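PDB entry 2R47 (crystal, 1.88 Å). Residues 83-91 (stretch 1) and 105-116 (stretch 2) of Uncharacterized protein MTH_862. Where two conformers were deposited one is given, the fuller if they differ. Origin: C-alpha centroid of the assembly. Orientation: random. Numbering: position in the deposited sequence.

Stretch 1 83-91: GNVDVLVLL
Stretch 2, residues 105-116: DVKKLVEDALEE

Leu88 is the centre of the contact, where the buried strand 88-91 lies against helix 105-113; the two run nearly antiparallel (158° between N-to-C directions), their axes 10.2 Å apart at closest approach. The stretches bury 532 Å², both sides summed. Leu88's CA-to-CB bond points toward the helix, and with chi1 t (178°) and chi2 p (54°) its CD2 reaches Leu109 CG at 4.1 Å, Val110 CG2 at 4.0 Å and the small methyl of Ala113, CB, at 4.4 Å. Two residues on, the CA-to-CB bond of Leu90 (m, t) also points toward the helix; its CD1 meets Val106 CG1 at 3.9 Å and its CD2 meets Leu109 CD2 at 4.2 Å. Leu109 (t, p) faces the strand, while Val106 and Val110, both chi1 t, have sideways CA-to-CB bonds. Val89 and Leu91 alternate out of reach, buried elsewhere in the structure.

The helix carries i to i-4 backbone hydrogen bonds through Leu114 N to Val110 O (3.2 Å). Leu114 then leaves helical geometry (phi/psi -92/122) and pairs in parallel with extended Val85 (-130/158), CA to CA 5.2 Å. Val85 N donates to Ala113 O (2.8 Å, 152°), and Glu115 N to Val85 O (2.8 Å, 177°). Both side chains lie on the same sheet face: Leu114 (t, p) brings CD1 to 4.2 Å from Val85 CG2 (chi1 m) and 3.8 Å from Leu88 CB, covering the corner at Asp86 (-95/-10, chi1 p) and Val87 (-134/127).

The polar edge is partly exposed, which suits Asn84, Asp86 and Glu115. Asn84 (chi1 p), its CA 4.5 Å from Ala113 CA, packs CB 3.0 Å from Ala113 O. Glu115's CA-to-CB bond points toward stretch 1; chi1 p, chi2 t and chi3 35° put CD 3.7 Å from Asp86 CB, while Asp86's carboxylate oxygens are hydrogen-bonded elsewhere in the structure.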

# COMPACT_ATOMS: atom_id res chain seq x y z
N GLY A 83 -20.04 -10.12 6.28
CA GLY A 83 -20.11 -11.55 5.99
C GLY A 83 -18.85 -12.21 6.50
O GLY A 83 -17.74 -11.67 6.36
N ASN A 84 -18.98 -13.40 7.04
CA ASN A 84 -17.76 -14.04 7.46
C ASN A 84 -16.95 -14.52 6.24
O ASN A 84 -17.43 -14.49 5.08
CB ASN A 84 -17.98 -15.08 8.57
CG ASN A 84 -18.74 -16.24 8.13
OD1 ASN A 84 -19.14 -17.08 8.95
ND2 ASN A 84 -18.98 -16.33 6.84
N VAL A 85 -15.72 -14.92 6.51
CA VAL A 85 -14.78 -15.16 5.43
C VAL A 85 -14.15 -16.51 5.61
O VAL A 85 -14.15 -17.04 6.73
CB VAL A 85 -13.67 -14.05 5.42
CG1 VAL A 85 -14.31 -12.67 5.24
CG2 VAL A 85 -12.90 -14.05 6.76
N ASP A 86 -13.63 -17.09 4.55
CA ASP A 86 -12.93 -18.35 4.72
C ASP A 86 -11.41 -18.18 4.88
O ASP A 86 -10.72 -19.11 5.24
CB ASP A 86 -13.33 -19.39 3.66
CG ASP A 86 -13.12 -18.89 2.25
OD1 ASP A 86 -11.99 -18.51 1.96
OD2 ASP A 86 -14.08 -18.88 1.44
N VAL A 87 -10.91 -16.96 4.65
CA VAL A 87 -9.53 -16.62 5.12
C VAL A 87 -9.62 -15.26 5.79
O VAL A 87 -10.12 -14.28 5.18
CB VAL A 87 -8.48 -16.50 3.97
CG1 VAL A 87 -7.08 -16.10 4.55
CG2 VAL A 87 -8.34 -17.83 3.21
N LEU A 88 -9.13 -15.17 7.02
CA LEU A 88 -9.07 -13.90 7.69
C LEU A 88 -7.61 -13.50 7.76
O LEU A 88 -6.81 -14.22 8.32
CB LEU A 88 -9.69 -13.99 9.09
CG LEU A 88 -9.65 -12.70 9.93
CD1 LEU A 88 -10.24 -11.44 9.26
CD2 LEU A 88 -10.30 -12.98 11.32
N VAL A 89 -7.28 -12.33 7.20
CA VAL A 89 -5.91 -11.86 7.16
C VAL A 89 -5.78 -10.71 8.17
O VAL A 89 -6.38 -9.61 7.99
CB VAL A 89 -5.49 -11.39 5.70
CG1 VAL A 89 -4.00 -10.92 5.70
CG2 VAL A 89 -5.81 -12.50 4.63
N LEU A 90 -5.02 -10.94 9.22
CA LEU A 90 -4.71 -9.87 10.18
C LEU A 90 -3.51 -9.09 9.65
O LEU A 90 -2.48 -9.69 9.27
CB LEU A 90 -4.35 -10.47 11.56
CG LEU A 90 -5.43 -11.41 12.14
CD1 LEU A 90 -4.94 -11.92 13.59
CD2 LEU A 90 -6.80 -10.73 12.15
N LEU A 91 -3.63 -7.76 9.67
CA LEU A 91 -2.55 -6.87 9.24
C LEU A 91 -1.71 -6.45 10.42
O LEU A 91 -2.21 -6.35 11.57
CB LEU A 91 -3.15 -5.67 8.44
CG LEU A 91 -3.93 -6.21 7.20
CD1 LEU A 91 -4.66 -5.03 6.50
CD2 LEU A 91 -3.03 -6.90 6.17
N ASP A 105 -9.86 -8.84 21.92
CA ASP A 105 -10.73 -8.31 20.87
C ASP A 105 -10.37 -8.95 19.53
O ASP A 105 -11.25 -9.18 18.68
CB ASP A 105 -10.65 -6.78 20.74
CG ASP A 105 -11.32 -6.05 21.91
OD1 ASP A 105 -12.34 -6.51 22.46
OD2 ASP A 105 -10.80 -4.99 22.28
N VAL A 106 -9.08 -9.21 19.36
CA VAL A 106 -8.59 -9.94 18.17
C VAL A 106 -9.12 -11.37 18.14
O VAL A 106 -9.58 -11.84 17.10
CB VAL A 106 -7.03 -9.90 18.03
CG1 VAL A 106 -6.58 -10.81 16.91
CG2 VAL A 106 -6.56 -8.44 17.75
N LYS A 107 -9.07 -12.07 19.26
CA LYS A 107 -9.58 -13.44 19.29
C LYS A 107 -11.08 -13.48 19.06
O LYS A 107 -11.60 -14.45 18.49
CB LYS A 107 -9.23 -14.13 20.60
CG LYS A 107 -7.77 -14.38 20.81
CD LYS A 107 -7.66 -14.92 22.25
CE LYS A 107 -6.28 -15.22 22.65
NZ LYS A 107 -6.27 -15.49 24.13
N LYS A 108 -11.79 -12.46 19.53
CA LYS A 108 -13.24 -12.39 19.30
C LYS A 108 -13.50 -12.16 17.82
O LYS A 108 -14.45 -12.70 17.27
CB LYS A 108 -13.87 -11.26 20.10
CG LYS A 108 -15.38 -11.15 19.88
CD LYS A 108 -16.13 -12.26 20.63
CE LYS A 108 -17.64 -12.20 20.38
NZ LYS A 108 -18.13 -10.79 20.22
N LEU A 109 -12.68 -11.33 17.19
CA LEU A 109 -12.78 -11.13 15.72
C LEU A 109 -12.62 -12.44 14.99
O LEU A 109 -13.35 -12.73 14.05
CB LEU A 109 -11.73 -10.15 15.22
CG LEU A 109 -11.77 -9.95 13.71
CD1 LEU A 109 -13.10 -9.31 13.22
CD2 LEU A 109 -10.56 -9.14 13.23
N VAL A 110 -11.62 -13.23 15.41
CA VAL A 110 -11.35 -14.48 14.73
C VAL A 110 -12.56 -15.39 14.92
O VAL A 110 -13.01 -16.03 13.97
CB VAL A 110 -10.04 -15.12 15.22
CG1 VAL A 110 -9.85 -16.52 14.57
CG2 VAL A 110 -8.84 -14.20 14.87
N GLU A 111 -13.11 -15.41 16.13
CA GLU A 111 -14.30 -16.20 16.41
C GLU A 111 -15.48 -15.78 15.56
O GLU A 111 -16.22 -16.64 15.04
CB GLU A 111 -14.68 -16.07 17.88
CG GLU A 111 -15.82 -17.00 18.28
CD GLU A 111 -15.46 -18.48 18.09
OE1 GLU A 111 -14.24 -18.80 18.10
OE2 GLU A 111 -16.39 -19.32 17.95
N ASP A 112 -15.67 -14.47 15.42
CA ASP A 112 -16.84 -13.95 14.70
C ASP A 112 -16.74 -13.93 13.17
O ASP A 112 -17.73 -14.21 12.47
CB ASP A 112 -17.16 -12.52 15.16
CG ASP A 112 -17.67 -12.45 16.61
OD1 ASP A 112 -18.01 -13.48 17.25
OD2 ASP A 112 -17.71 -11.31 17.12
N ALA A 113 -15.61 -13.50 12.64
CA ALA A 113 -15.46 -13.20 11.23
C ALA A 113 -14.90 -14.37 10.44
O ALA A 113 -15.13 -14.44 9.23
CB ALA A 113 -14.55 -11.99 11.02
N LEU A 114 -14.17 -15.27 11.09
CA LEU A 114 -13.61 -16.41 10.33
C LEU A 114 -14.57 -17.57 10.39
O LEU A 114 -14.92 -18.03 11.48
CB LEU A 114 -12.23 -16.80 10.89
CG LEU A 114 -11.46 -17.87 10.09
CD1 LEU A 114 -11.21 -17.47 8.60
CD2 LEU A 114 -10.11 -18.21 10.84
N GLU A 115 -15.02 -18.07 9.23
CA GLU A 115 -15.94 -19.19 9.26
C GLU A 115 -15.26 -20.43 9.90
O GLU A 115 -14.02 -20.58 9.83
CB GLU A 115 -16.52 -19.47 7.86
CG GLU A 115 -15.64 -20.22 6.97
CD GLU A 115 -16.29 -20.53 5.63
OE1 GLU A 115 -17.08 -19.74 5.07
OE2 GLU A 115 -16.01 -21.62 5.14
N GLU A 116 -16.04 -21.31 10.54
CA GLU A 116 -15.44 -22.50 11.16
C GLU A 116 -14.69 -23.28 10.08
O GLU A 116 -15.18 -23.40 8.96
CB GLU A 116 -16.52 -23.41 11.81
CG GLU A 116 -15.86 -24.42 12.76
CD GLU A 116 -14.82 -23.74 13.69
OE1 GLU A 116 -15.25 -22.95 14.57
OE2 GLU A 116 -13.58 -23.96 13.52